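Local coordinates for 4-hydroxy-tetrahydrodipicolinate synthase (PDB 2EHH), which probably catalyses the condensation of pyruvate with aspartate semialdehyde to 4-hydroxy-tetrahydrodipicolinate, a step of lysine biosynthesis, through a Schiff-base intermediate, at residues H86-A91 against Q123-P128; H237-V242 against E283-Y288; L243-N248 against T271-E276. One frame throughout, in Å; residues are numbered along the deposited sequence.

Interaction 1 (H86-A91 against Q123-P128)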
ATOM      1  N   HIS A  86      10.742  -6.447 -32.353  1.00 21.68           N
ATOM      2  CA  HIS A  86      10.403  -7.406 -33.397  1.00 23.69           C
ATOM      3  C   HIS A  86       8.905  -7.608 -33.573  1.00 21.82           C
ATOM      4  O   HIS A  86       8.402  -7.586 -34.693  1.00 22.25           O
ATOM      5  CB  HIS A  86      11.078  -8.755 -33.131  1.00 27.13           C
ATOM      6  CG  HIS A  86      12.518  -8.797 -33.542  1.00 32.64           C
ATOM      7  ND1 HIS A  86      13.198  -9.980 -33.756  1.00 35.37           N
ATOM      8  CD2 HIS A  86      13.409  -7.806 -33.784  1.00 34.58           C
ATOM      9  CE1 HIS A  86      14.441  -9.714 -34.113  1.00 35.02           C
ATOM     10  NE2 HIS A  86      14.596  -8.400 -34.137  1.00 36.01           N
ATOM     11  N   LEU A  87       8.186  -7.794 -32.471  1.00 20.60           N
ATOM     12  CA  LEU A  87       6.747  -8.002 -32.551  1.00 20.64           C
ATOM     13  C   LEU A  87       6.030  -6.750 -33.049  1.00 18.73           C
ATOM     14  O   LEU A  87       5.050  -6.835 -33.784  1.00 18.20           O
ATOM     15  CB  LEU A  87       6.194  -8.419 -31.185  1.00 22.72           C
ATOM     16  CG  LEU A  87       4.747  -8.915 -31.171  1.00 24.79           C
ATOM     17  CD1 LEU A  87       4.555  -9.996 -32.229  1.00 25.55           C
ATOM     18  CD2 LEU A  87       4.407  -9.456 -29.789  1.00 26.45           C
ATOM     19  N   THR A  88       6.520  -5.582 -32.648  1.00 18.49           N
ATOM     20  CA  THR A  88       5.903  -4.340 -33.082  1.00 17.87           C
ATOM     21  C   THR A  88       6.174  -4.161 -34.580  1.00 18.80           C
ATOM     22  O   THR A  88       5.326  -3.660 -35.321  1.00 16.30           O
ATOM     23  CB  THR A  88       6.454  -3.142 -32.287  1.00 17.91           C
ATOM     24  OG1 THR A  88       6.193  -3.342 -30.890  1.00 16.03           O
ATOM     25  CG2 THR A  88       5.781  -1.855 -32.725  1.00 16.48           C
ATOM     26  N   ALA A  89       7.353  -4.589 -35.022  1.00 18.15           N
ATOM     27  CA  ALA A  89       7.712  -4.500 -36.437  1.00 20.38           C
ATOM     28  C   ALA A  89       6.737  -5.362 -37.233  1.00 20.70           C
ATOM     29  O   ALA A  89       6.252  -4.957 -38.294  1.00 22.49           O
ATOM     30  CB  ALA A  89       9.142  -4.989 -36.651  1.00 20.06           C
ATOM     31  N   HIS A  90       6.453  -6.553 -36.711  1.00 20.98           N
ATOM     32  CA  HIS A  90       5.527  -7.480 -37.355  1.00 20.77           C
ATOM     33  C   HIS A  90       4.144  -6.851 -37.512  1.00 20.98           C
ATOM     34  O   HIS A  90       3.547  -6.905 -38.590  1.00 19.24           O
ATOM     35  CB  HIS A  90       5.401  -8.766 -36.532  1.00 22.24           C
ATOM     36  CG  HIS A  90       4.327  -9.688 -37.019  1.00 23.83           C
ATOM     37  ND1 HIS A  90       4.456 -10.445 -38.165  1.00 24.27           N
ATOM     38  CD2 HIS A  90       3.087  -9.942 -36.537  1.00 23.64           C
ATOM     39  CE1 HIS A  90       3.341 -11.127 -38.366  1.00 25.12           C
ATOM     40  NE2 HIS A  90       2.494 -10.839 -37.393  1.00 24.27           N
ATOM     41  N   ALA A  91       3.636  -6.266 -36.431  1.00 18.79           N
ATOM     42  CA  ALA A  91       2.323  -5.628 -36.449  1.00 19.90           C
ATOM     43  C   ALA A  91       2.269  -4.579 -37.554  1.00 19.35           C
ATOM     44  O   ALA A  91       1.276  -4.460 -38.273  1.00 20.34           O
ATOM     45  CB  ALA A  91       2.037  -4.982 -35.091  1.00 19.92           C
ATOM     46  N   GLN A 123      11.187   4.485 -32.317  1.00 22.23           N
ATOM     47  CA  GLN A 123      12.087   4.927 -33.376  1.00 24.81           C
ATOM     48  C   GLN A 123      12.370   3.821 -34.384  1.00 25.20           C
ATOM     49  O   GLN A 123      12.755   4.092 -35.520  1.00 25.27           O
ATOM     50  CB  GLN A 123      13.408   5.433 -32.786  1.00 26.91           C
ATOM     51  CG  GLN A 123      13.246   6.642 -31.871  1.00 29.87           C
ATOM     52  CD  GLN A 123      14.562   7.326 -31.573  1.00 31.50           C
ATOM     53  OE1 GLN A 123      15.549   6.674 -31.227  1.00 33.43           O
ATOM     54  NE2 GLN A 123      14.584   8.648 -31.695  1.00 33.20           N
ATOM     55  N   GLU A 124      12.173   2.574 -33.972  1.00 25.66           N
ATOM     56  CA  GLU A 124      12.412   1.442 -34.859  1.00 26.63           C
ATOM     57  C   GLU A 124      11.238   1.152 -35.783  1.00 25.82           C
ATOM     58  O   GLU A 124      11.432   0.821 -36.954  1.00 25.74           O
ATOM     59  CB  GLU A 124      12.725   0.184 -34.049  1.00 29.28           C
ATOM     60  CG  GLU A 124      14.193  -0.016 -33.782  1.00 33.39           C
ATOM     61  CD  GLU A 124      14.996  -0.061 -35.066  1.00 37.33           C
ATOM     62  OE1 GLU A 124      14.718  -0.941 -35.911  1.00 39.27           O
ATOM     63  OE2 GLU A 124      15.897   0.789 -35.233  1.00 38.83           O
ATOM     64  N   VAL A 125      10.025   1.286 -35.257  1.00 23.84           N
ATOM     65  CA  VAL A 125       8.822   0.998 -36.029  1.00 23.47           C
ATOM     66  C   VAL A 125       7.904   2.201 -36.203  1.00 24.47           C
ATOM     67  O   VAL A 125       7.413   2.774 -35.224  1.00 23.60           O
ATOM     68  CB  VAL A 125       8.017  -0.136 -35.364  1.00 23.10           C
ATOM     69  CG1 VAL A 125       6.959  -0.656 -36.318  1.00 23.14           C
ATOM     70  CG2 VAL A 125       8.961  -1.246 -34.929  1.00 23.40           C
ATOM     71  N   ASP A 126       7.664   2.565 -37.458  1.00 22.82           N
ATOM     72  CA  ASP A 126       6.808   3.695 -37.784  1.00 23.66           C
ATOM     73  C   ASP A 126       5.327   3.328 -37.712  1.00 22.83           C
ATOM     74  O   ASP A 126       4.631   3.275 -38.729  1.00 23.09           O
ATOM     75  CB  ASP A 126       7.168   4.222 -39.180  1.00 27.08           C
ATOM     76  CG  ASP A 126       6.293   5.379 -39.612  1.00 30.25           C
ATOM     77  OD1 ASP A 126       5.939   6.212 -38.752  1.00 29.56           O
ATOM     78  OD2 ASP A 126       5.968   5.463 -40.818  1.00 33.91           O
ATOM     79  N   ILE A 127       4.847   3.063 -36.500  1.00 20.71           N
ATOM     80  CA  ILE A 127       3.446   2.714 -36.285  1.00 18.65           C
ATOM     81  C   ILE A 127       2.955   3.428 -35.029  1.00 18.73           C
ATOM     82  O   ILE A 127       3.713   3.601 -34.076  1.00 18.84           O
ATOM     83  CB  ILE A 127       3.268   1.185 -36.096  1.00 18.89           C
ATOM     84  CG1 ILE A 127       1.779   0.830 -36.031  1.00 18.23           C
ATOM     85  CG2 ILE A 127       3.961   0.726 -34.814  1.00 19.33           C
ATOM     86  CD1 ILE A 127       1.509  -0.654 -35.838  1.00 19.47           C
ATOM     87  N   PRO A 128       1.688   3.866 -35.012  1.00 18.35           N
ATOM     88  CA  PRO A 128       1.192   4.551 -33.814  1.00 19.11           C
ATOM     89  C   PRO A 128       1.312   3.629 -32.601  1.00 17.29           C
ATOM     90  O   PRO A 128       0.921   2.467 -32.655  1.00 17.46           O
ATOM     91  CB  PRO A 128      -0.259   4.861 -34.170  1.00 19.69           C
ATOM     92  CG  PRO A 128      -0.192   5.074 -35.661  1.00 18.60           C
ATOM     93  CD  PRO A 128       0.697   3.926 -36.102  1.00 20.01           C
TER
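V125 lays both of its methyls over one face of the peptide that joins T88 to A89, and no aromatic ring takes part in the contact. CG2 of V125 sits over N of A89 at 3.7 Å, while CG1 of V125 is displaced toward CA of A89 and O of T88, 3.6 Å from that oxygen. At the margin of this plane CB of A89 meets CG2 of V125 at 4.1 Å. V125 thus touches backbone atoms of both T88 and A89, and the CA atoms of A89 and V125 come to 5.6 Å.

T88 divides its side chain between two tasks. With OG1 beside the backbone N (chi1 -59°), CG2 is left to cross to the other segment, where it lies 3.8 Å from CG2 of I127 and 3.9 Å from CB of V125. OG1 is hydrogen-bonded to O of A84, one turn earlier, and to OG1 of T76. I127, extended at chi2 (-180°), carries CD1 on to CB of A91, a looser contact at 4.4 Å.

No hydrogen bond crosses. V125 is the first residue to depart from helical geometry; D126 centres an inverse gamma turn, and V125 and I127 on its two sides both point toward helix 81-93. Helix 81-93 is packed here by the linker that leads from helix 111-124 into strand 129-133, which bears the predicted catalytic Y132: the layered beta-alpha construction of a TIM barrel.

Interaction 2 (H237-V242 against E283-Y288)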
ATOM      1  N   HIS A 237     -22.952  -0.775 -13.868  1.00 18.89           N
ATOM      2  CA  HIS A 237     -22.068  -0.985 -12.723  1.00 19.88           C
ATOM      3  C   HIS A 237     -21.968  -2.433 -12.248  1.00 18.12           C
ATOM      4  O   HIS A 237     -20.868  -2.920 -11.984  1.00 17.47           O
ATOM      5  CB  HIS A 237     -22.467  -0.091 -11.546  1.00 24.51           C
ATOM      6  CG  HIS A 237     -21.373   0.084 -10.539  1.00 30.12           C
ATOM      7  ND1 HIS A 237     -20.179   0.704 -10.844  1.00 33.12           N
ATOM      8  CD2 HIS A 237     -21.269  -0.317  -9.250  1.00 32.34           C
ATOM      9  CE1 HIS A 237     -19.388   0.673  -9.787  1.00 33.78           C
ATOM     10  NE2 HIS A 237     -20.025   0.060  -8.807  1.00 34.70           N
ATOM     11  N   ASP A 238     -23.101  -3.123 -12.137  1.00 17.36           N
ATOM     12  CA  ASP A 238     -23.080  -4.520 -11.705  1.00 18.39           C
ATOM     13  C   ASP A 238     -22.242  -5.380 -12.652  1.00 17.26           C
ATOM     14  O   ASP A 238     -21.539  -6.282 -12.212  1.00 16.47           O
ATOM     15  CB  ASP A 238     -24.498  -5.089 -11.608  1.00 20.21           C
ATOM     16  CG  ASP A 238     -25.249  -4.587 -10.389  1.00 23.18           C
ATOM     17  OD1 ASP A 238     -24.634  -3.900  -9.545  1.00 22.17           O
ATOM     18  OD2 ASP A 238     -26.456  -4.885 -10.272  1.00 25.95           O
ATOM     19  N   LEU A 239     -22.321  -5.102 -13.954  1.00 14.92           N
ATOM     20  CA  LEU A 239     -21.533  -5.857 -14.924  1.00 15.51           C
ATOM     21  C   LEU A 239     -20.045  -5.547 -14.750  1.00 14.44           C
ATOM     22  O   LEU A 239     -19.209  -6.455 -14.740  1.00 13.09           O
ATOM     23  CB  LEU A 239     -21.950  -5.507 -16.355  1.00 15.44           C
ATOM     24  CG  LEU A 239     -21.134  -6.183 -17.465  1.00 17.81           C
ATOM     25  CD1 LEU A 239     -21.386  -7.682 -17.450  1.00 16.48           C
ATOM     26  CD2 LEU A 239     -21.511  -5.593 -18.819  1.00 17.93           C
ATOM     27  N   PHE A 240     -19.719  -4.262 -14.614  1.00 14.44           N
ATOM     28  CA  PHE A 240     -18.327  -3.842 -14.447  1.00 15.42           C
ATOM     29  C   PHE A 240     -17.669  -4.527 -13.253  1.00 16.27           C
ATOM     30  O   PHE A 240     -16.513  -4.940 -13.324  1.00 15.48           O
ATOM     31  CB  PHE A 240     -18.225  -2.322 -14.252  1.00 15.58           C
ATOM     32  CG  PHE A 240     -18.583  -1.507 -15.472  1.00 15.27           C
ATOM     33  CD1 PHE A 240     -18.683  -2.094 -16.731  1.00 16.35           C
ATOM     34  CD2 PHE A 240     -18.787  -0.132 -15.357  1.00 15.57           C
ATOM     35  CE1 PHE A 240     -18.978  -1.327 -17.856  1.00 16.19           C
ATOM     36  CE2 PHE A 240     -19.082   0.647 -16.476  1.00 16.12           C
ATOM     37  CZ  PHE A 240     -19.177   0.046 -17.730  1.00 17.13           C
ATOM     38  N   LYS A 241     -18.402  -4.650 -12.152  1.00 17.23           N
ATOM     39  CA  LYS A 241     -17.840  -5.280 -10.963  1.00 18.97           C
ATOM     40  C   LYS A 241     -17.699  -6.798 -11.069  1.00 18.00           C
ATOM     41  O   LYS A 241     -16.642  -7.345 -10.755  1.00 16.39           O
ATOM     42  CB  LYS A 241     -18.677  -4.925  -9.730  1.00 22.15           C
ATOM     43  CG  LYS A 241     -18.687  -3.435  -9.399  1.00 27.28           C
ATOM     44  CD  LYS A 241     -17.267  -2.858  -9.323  1.00 32.08           C
ATOM     45  CE  LYS A 241     -16.446  -3.490  -8.201  1.00 34.03           C
ATOM     46  NZ  LYS A 241     -15.001  -3.106  -8.285  1.00 35.73           N
ATOM     47  N   VAL A 242     -18.745  -7.483 -11.522  1.00 17.40           N
ATOM     48  CA  VAL A 242     -18.678  -8.941 -11.621  1.00 17.70           C
ATOM     49  C   VAL A 242     -17.596  -9.450 -12.583  1.00 17.97           C
ATOM     50  O   VAL A 242     -17.068 -10.548 -12.399  1.00 17.19           O
ATOM     51  CB  VAL A 242     -20.053  -9.548 -12.020  1.00 18.04           C
ATOM     52  CG1 VAL A 242     -20.308  -9.360 -13.509  1.00 17.33           C
ATOM     53  CG2 VAL A 242     -20.099 -11.023 -11.639  1.00 16.98           C
ATOM     54  N   GLU A 283     -25.889 -15.106 -12.844  1.00 25.03           N
ATOM     55  CA  GLU A 283     -27.022 -14.354 -12.327  1.00 26.37           C
ATOM     56  C   GLU A 283     -26.978 -12.892 -12.739  1.00 25.58           C
ATOM     57  O   GLU A 283     -28.013 -12.295 -13.027  1.00 24.71           O
ATOM     58  CB  GLU A 283     -27.103 -14.472 -10.801  1.00 28.53           C
ATOM     59  CG  GLU A 283     -27.653 -15.812 -10.340  1.00 33.07           C
ATOM     60  CD  GLU A 283     -28.880 -16.236 -11.136  1.00 36.54           C
ATOM     61  OE1 GLU A 283     -29.862 -15.464 -11.183  1.00 38.20           O
ATOM     62  OE2 GLU A 283     -28.861 -17.341 -11.720  1.00 38.29           O
ATOM     63  N   VAL A 284     -25.786 -12.306 -12.778  1.00 24.60           N
ATOM     64  CA  VAL A 284     -25.680 -10.911 -13.189  1.00 23.13           C
ATOM     65  C   VAL A 284     -26.042 -10.771 -14.669  1.00 22.99           C
ATOM     66  O   VAL A 284     -26.817  -9.891 -15.052  1.00 22.71           O
ATOM     67  CB  VAL A 284     -24.256 -10.352 -12.954  1.00 23.38           C
ATOM     68  CG1 VAL A 284     -24.136  -8.958 -13.555  1.00 23.31           C
ATOM     69  CG2 VAL A 284     -23.965 -10.293 -11.460  1.00 23.43           C
ATOM     70  N   LEU A 285     -25.493 -11.648 -15.503  1.00 21.62           N
ATOM     71  CA  LEU A 285     -25.783 -11.584 -16.931  1.00 23.28           C
ATOM     72  C   LEU A 285     -27.286 -11.699 -17.186  1.00 24.31           C
ATOM     73  O   LEU A 285     -27.832 -11.025 -18.063  1.00 25.18           O
ATOM     74  CB  LEU A 285     -25.036 -12.691 -17.672  1.00 22.13           C
ATOM     75  CG  LEU A 285     -23.508 -12.640 -17.567  1.00 21.87           C
ATOM     76  CD1 LEU A 285     -22.908 -13.698 -18.479  1.00 22.48           C
ATOM     77  CD2 LEU A 285     -23.000 -11.263 -17.966  1.00 22.56           C
ATOM     78  N   LYS A 286     -27.950 -12.544 -16.404  1.00 25.35           N
ATOM     79  CA  LYS A 286     -29.389 -12.746 -16.536  1.00 26.99           C
ATOM     80  C   LYS A 286     -30.178 -11.491 -16.175  1.00 28.13           C
ATOM     81  O   LYS A 286     -31.205 -11.203 -16.791  1.00 27.56           O
ATOM     82  CB  LYS A 286     -29.834 -13.920 -15.658  1.00 27.77           C
ATOM     83  CG  LYS A 286     -29.402 -15.274 -16.205  1.00 29.23           C
ATOM     84  CD  LYS A 286     -29.571 -16.391 -15.186  1.00 32.03           C
ATOM     85  CE  LYS A 286     -31.009 -16.526 -14.714  1.00 33.35           C
ATOM     86  NZ  LYS A 286     -31.142 -17.630 -13.722  1.00 35.09           N
ATOM     87  N   LYS A 287     -29.703 -10.745 -15.182  1.00 28.18           N
ATOM     88  CA  LYS A 287     -30.382  -9.520 -14.780  1.00 28.78           C
ATOM     89  C   LYS A 287     -30.329  -8.523 -15.935  1.00 28.17           C
ATOM     90  O   LYS A 287     -31.193  -7.658 -16.064  1.00 27.59           O
ATOM     91  CB  LYS A 287     -29.727  -8.919 -13.528  1.00 32.26           C
ATOM     92  CG  LYS A 287     -30.235  -7.523 -13.167  1.00 37.24           C
ATOM     93  CD  LYS A 287     -31.743  -7.499 -12.892  1.00 41.41           C
ATOM     94  CE  LYS A 287     -32.075  -7.873 -11.451  1.00 43.26           C
ATOM     95  NZ  LYS A 287     -31.559  -6.854 -10.484  1.00 45.74           N
ATOM     96  N   TYR A 288     -29.308  -8.651 -16.775  1.00 26.51           N
ATOM     97  CA  TYR A 288     -29.164  -7.771 -17.928  1.00 25.78           C
ATOM     98  C   TYR A 288     -29.914  -8.359 -19.122  1.00 27.31           C
ATOM     99  O   TYR A 288     -29.878  -7.815 -20.227  1.00 26.03           O
ATOM    100  CB  TYR A 288     -27.683  -7.583 -18.269  1.00 24.61           C
ATOM    101  CG  TYR A 288     -26.970  -6.621 -17.345  1.00 22.73           C
ATOM    102  CD1 TYR A 288     -27.224  -5.250 -17.408  1.00 21.33           C
ATOM    103  CD2 TYR A 288     -26.051  -7.076 -16.400  1.00 21.89           C
ATOM    104  CE1 TYR A 288     -26.580  -4.355 -16.555  1.00 19.92           C
ATOM    105  CE2 TYR A 288     -25.401  -6.186 -15.540  1.00 20.43           C
ATOM    106  CZ  TYR A 288     -25.670  -4.828 -15.625  1.00 19.47           C
ATOM    107  OH  TYR A 288     -25.029  -3.946 -14.780  1.00 17.46           O
TER
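V242 and V284 meet tip to tip at the apolar centre, their branches paired: CG1 of V242 faces CG1 of V284 at 3.8 Å, and CG2 of V242 faces CG2 of V284 at 3.9 Å. V284 holds CG1 anti to its backbone N (chi1 173°), where the methyl also lies in plane at the edge of the Y288 ring. Beside this pair, L239 and L285 cross obliquely, touching through CD1 of L239 and CD2 of L285 at 4.0 Å. L285 packs further onto A255 and M258, so helix 250-258 closes this flank of the apolar cluster.

Helices 226-242 and 275-287 run nearly antiparallel here, their segment axes 9.9 Å apart and 158° between directions. Together with helix 250-258 they belong to the helical C-terminal region that follows the TIM barrel in DapA enzymes.

Toward the polar edge, the ring of Y288 lies obliquely against L239, with CE2 of Y288 3.6 Å from CB of L239. Its hydroxyl enters a kink in the first helix, where N of D238 and N of L239 have lost their bonds to the preceding turn. OH of Y288 accepts a hydrogen bond from N of L239 at 3.1 Å (142° at the hydrogen) and gives its own proton to O of Y235. One hydroxyl thereby bridges the donor and the carbonyl four residues earlier that a regular helix would join directly. The ring of Y235 also meets that of Y288 edge-to-face.

CB of D238 touches the same hydroxyl at 3.4 Å. Beyond it the first helix faces the second subunit, whose K175 packs on D238 and whose E172 forms a weak hydrogen bond with H237.

Interaction 3 (L243-N248 against T271-E276)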
ATOM      1  N   LEU A 243     -17.254  -8.661 -13.600  1.00 17.05           N
ATOM      2  CA  LEU A 243     -16.224  -9.080 -14.552  1.00 16.42           C
ATOM      3  C   LEU A 243     -14.847  -9.143 -13.904  1.00 17.13           C
ATOM      4  O   LEU A 243     -13.887  -9.612 -14.513  1.00 16.96           O
ATOM      5  CB  LEU A 243     -16.192  -8.137 -15.757  1.00 19.59           C
ATOM      6  CG  LEU A 243     -17.107  -8.528 -16.924  1.00 21.70           C
ATOM      7  CD1 LEU A 243     -18.464  -8.960 -16.417  1.00 25.42           C
ATOM      8  CD2 LEU A 243     -17.242  -7.356 -17.876  1.00 21.79           C
ATOM      9  N   PHE A 244     -14.754  -8.675 -12.664  1.00 16.84           N
ATOM     10  CA  PHE A 244     -13.492  -8.701 -11.937  1.00 17.21           C
ATOM     11  C   PHE A 244     -13.592  -9.438 -10.604  1.00 17.34           C
ATOM     12  O   PHE A 244     -12.758  -9.245  -9.720  1.00 17.31           O
ATOM     13  CB  PHE A 244     -12.992  -7.271 -11.724  1.00 18.88           C
ATOM     14  CG  PHE A 244     -12.574  -6.602 -12.994  1.00 20.92           C
ATOM     15  CD1 PHE A 244     -11.265  -6.711 -13.455  1.00 21.53           C
ATOM     16  CD2 PHE A 244     -13.507  -5.928 -13.776  1.00 20.82           C
ATOM     17  CE1 PHE A 244     -10.895  -6.162 -14.677  1.00 22.84           C
ATOM     18  CE2 PHE A 244     -13.145  -5.378 -15.002  1.00 23.22           C
ATOM     19  CZ  PHE A 244     -11.839  -5.495 -15.454  1.00 23.52           C
ATOM     20  N   ILE A 245     -14.607 -10.289 -10.469  1.00 17.91           N
ATOM     21  CA  ILE A 245     -14.798 -11.060  -9.242  1.00 18.97           C
ATOM     22  C   ILE A 245     -13.611 -12.012  -9.095  1.00 19.79           C
ATOM     23  O   ILE A 245     -13.288 -12.473  -8.002  1.00 17.54           O
ATOM     24  CB  ILE A 245     -16.134 -11.833  -9.282  1.00 20.53           C
ATOM     25  CG1 ILE A 245     -16.402 -12.481  -7.924  1.00 22.25           C
ATOM     26  CG2 ILE A 245     -16.112 -12.865 -10.399  1.00 18.91           C
ATOM     27  CD1 ILE A 245     -17.829 -12.983  -7.769  1.00 24.32           C
ATOM     28  N   GLU A 246     -12.971 -12.298 -10.223  1.00 18.40           N
ATOM     29  CA  GLU A 246     -11.774 -13.123 -10.274  1.00 18.69           C
ATOM     30  C   GLU A 246     -10.882 -12.435 -11.299  1.00 18.29           C
ATOM     31  O   GLU A 246     -11.369 -11.668 -12.125  1.00 16.40           O
ATOM     32  CB  GLU A 246     -12.096 -14.564 -10.699  1.00 21.31           C
ATOM     33  CG  GLU A 246     -12.502 -15.464  -9.526  1.00 22.09           C
ATOM     34  CD  GLU A 246     -12.646 -16.929  -9.915  1.00 24.89           C
ATOM     35  OE1 GLU A 246     -11.832 -17.407 -10.736  1.00 24.70           O
ATOM     36  OE2 GLU A 246     -13.558 -17.605  -9.386  1.00 24.19           O
ATOM     37  N   THR A 247      -9.582 -12.689 -11.239  1.00 16.79           N
ATOM     38  CA  THR A 247      -8.631 -12.062 -12.152  1.00 14.94           C
ATOM     39  C   THR A 247      -9.062 -12.035 -13.623  1.00 14.50           C
ATOM     40  O   THR A 247      -9.343 -13.080 -14.220  1.00 13.18           O
ATOM     41  CB  THR A 247      -7.254 -12.762 -12.069  1.00 16.81           C
ATOM     42  OG1 THR A 247      -6.768 -12.703 -10.720  1.00 18.26           O
ATOM     43  CG2 THR A 247      -6.247 -12.091 -12.998  1.00 13.92           C
ATOM     44  N   ASN A 248      -9.114 -10.838 -14.202  1.00 13.08           N
ATOM     45  CA  ASN A 248      -9.456 -10.685 -15.620  1.00 13.00           C
ATOM     46  C   ASN A 248      -8.339 -11.410 -16.380  1.00 13.85           C
ATOM     47  O   ASN A 248      -7.165 -11.282 -16.026  1.00 12.74           O
ATOM     48  CB  ASN A 248      -9.477  -9.194 -15.988  1.00 13.64           C
ATOM     49  CG  ASN A 248      -9.558  -8.956 -17.492  1.00 14.63           C
ATOM     50  OD1 ASN A 248      -8.665  -8.346 -18.087  1.00 16.47           O
ATOM     51  ND2 ASN A 248     -10.632  -9.424 -18.108  1.00 11.24           N
ATOM     52  N   THR A 271      -7.356 -20.410 -14.784  1.00 17.44           N
ATOM     53  CA  THR A 271      -8.280 -21.518 -14.566  1.00 18.91           C
ATOM     54  C   THR A 271      -9.731 -21.073 -14.572  1.00 20.25           C
ATOM     55  O   THR A 271     -10.023 -19.880 -14.493  1.00 21.00           O
ATOM     56  CB  THR A 271      -8.014 -22.172 -13.199  1.00 21.29           C
ATOM     57  OG1 THR A 271      -8.064 -21.163 -12.179  1.00 21.40           O
ATOM     58  CG2 THR A 271      -6.643 -22.835 -13.176  1.00 20.80           C
ATOM     59  N   GLU A 272     -10.640 -22.042 -14.650  1.00 20.91           N
ATOM     60  CA  GLU A 272     -12.065 -21.740 -14.638  1.00 22.05           C
ATOM     61  C   GLU A 272     -12.413 -21.139 -13.280  1.00 21.87           C
ATOM     62  O   GLU A 272     -11.691 -21.335 -12.296  1.00 20.67           O
ATOM     63  CB  GLU A 272     -12.898 -23.009 -14.863  1.00 24.50           C
ATOM     64  CG  GLU A 272     -12.488 -23.823 -16.082  1.00 29.11           C
ATOM     65  CD  GLU A 272     -13.458 -24.950 -16.404  1.00 32.27           C
ATOM     66  OE1 GLU A 272     -14.137 -25.457 -15.480  1.00 33.81           O
ATOM     67  OE2 GLU A 272     -13.528 -25.342 -17.586  1.00 35.30           O
ATOM     68  N   MET A 273     -13.519 -20.406 -13.236  1.00 21.49           N
ATOM     69  CA  MET A 273     -13.985 -19.768 -12.010  1.00 22.46           C
ATOM     70  C   MET A 273     -14.432 -20.811 -11.000  1.00 24.11           C
ATOM     71  O   MET A 273     -14.634 -21.976 -11.340  1.00 22.09           O
ATOM     72  CB  MET A 273     -15.178 -18.857 -12.308  1.00 22.01           C
ATOM     73  CG  MET A 273     -14.877 -17.673 -13.203  1.00 22.67           C
ATOM     74  SD  MET A 273     -16.382 -16.815 -13.701  1.00 23.15           S
ATOM     75  CE  MET A 273     -16.676 -15.773 -12.268  1.00 23.00           C
ATOM     76  N   SER A 274     -14.587 -20.384  -9.752  1.00 25.75           N
ATOM     77  CA  SER A 274     -15.069 -21.281  -8.714  1.00 26.43           C
ATOM     78  C   SER A 274     -16.559 -21.379  -9.023  1.00 27.59           C
ATOM     79  O   SER A 274     -17.158 -20.412  -9.500  1.00 25.87           O
ATOM     80  CB  SER A 274     -14.863 -20.667  -7.331  1.00 26.34           C
ATOM     81  OG  SER A 274     -15.637 -19.490  -7.173  1.00 27.03           O
ATOM     82  N   PRO A 275     -17.174 -22.547  -8.780  1.00 27.56           N
ATOM     83  CA  PRO A 275     -18.605 -22.671  -9.066  1.00 28.11           C
ATOM     84  C   PRO A 275     -19.445 -21.541  -8.476  1.00 27.58           C
ATOM     85  O   PRO A 275     -20.340 -21.020  -9.137  1.00 27.86           O
ATOM     86  CB  PRO A 275     -18.960 -24.050  -8.495  1.00 29.46           C
ATOM     87  CG  PRO A 275     -17.863 -24.328  -7.494  1.00 30.55           C
ATOM     88  CD  PRO A 275     -16.645 -23.783  -8.186  1.00 28.19           C
ATOM     89  N   GLU A 276     -19.144 -21.154  -7.240  1.00 27.75           N
ATOM     90  CA  GLU A 276     -19.880 -20.080  -6.578  1.00 28.74           C
ATOM     91  C   GLU A 276     -19.786 -18.777  -7.374  1.00 27.66           C
ATOM     92  O   GLU A 276     -20.799 -18.135  -7.649  1.00 25.80           O
ATOM     93  CB  GLU A 276     -19.331 -19.862  -5.164  1.00 33.05           C
ATOM     94  CG  GLU A 276     -19.460 -21.083  -4.258  1.00 39.12           C
ATOM     95  CD  GLU A 276     -18.510 -21.038  -3.068  1.00 44.02           C
ATOM     96  OE1 GLU A 276     -17.280 -20.917  -3.288  1.00 45.31           O
ATOM     97  OE2 GLU A 276     -18.990 -21.131  -1.916  1.00 46.08           O
TER
HETATM   98  O   HOH W   1     -10.498 -19.603 -10.799  1.00 25.85           O
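E246 reaches over to S274 and takes its backbone N-H on OE2, 3.0 Å from N of S274. The bond is nearly straight, 166° at the hydrogen, and uses the syn lone pair, on the side of the other carboxylate oxygen. That other oxygen, OE1, receives a water at 2.6 Å. The same water gives its second proton to O of E272, also 2.6 Å away, and accepts from OG1 of T271 at 3.2 Å, so it links the carboxylate to the extended stretch just ahead of S274. Between these two grips the carboxylate lies close to the backbone of M273, with OE2 of E246 3.4 Å from CA of M273.

An apolar contact runs alongside. I245 and M273 cross at about a right angle, and CG2 of I245 meets CE of M273 at 3.5 Å; the bend at chi3 (82°) directs that methyl out of the line of the M273 chain. M273 also lies on I250, T254 and L281, filling the angle between helices 250-258 and 275-287.

The second shell fixes both partners. E246 is extended beyond CG (chi2 -173°), which carries CD across, and P251 packs against it and I245. S274 occupies the N-cap of helix 275-287, its OG capping N of N277, so the N-H given to E246 belongs to a residue already set by the helix start. A third subunit also reaches the contact: its T110 packs on E246 and T271, and the backbone O of its K108 is hydrogen-bonded to OG1 of T247.

With a donor to each oxygen and the amino end of a helix close by, E246 is probably held as the carboxylate, its negative charge eased by the helix dipole.

How the interactions relate
From the N terminus, interaction 1 comes first: segments 86-91 and 123-128 close a loop over strand 98-102 and helix 111-124, tying outer helix 81-93 to the linker between helix 111-124 and strand 129-133. That loop is complete before the others begin. Interaction 2 then opens at 237-242 and closes only at 283-288; within its span interaction 3 opens directly at 243-248 and closes at 271-276, so the smaller loop sits inside the larger and no pair crosses. Both draw on helix 275-287, gripping its start and its end, with centres about 13 Å apart. Interaction 1 lies across the chain's centre, about 38 Å from interaction 2 between centres.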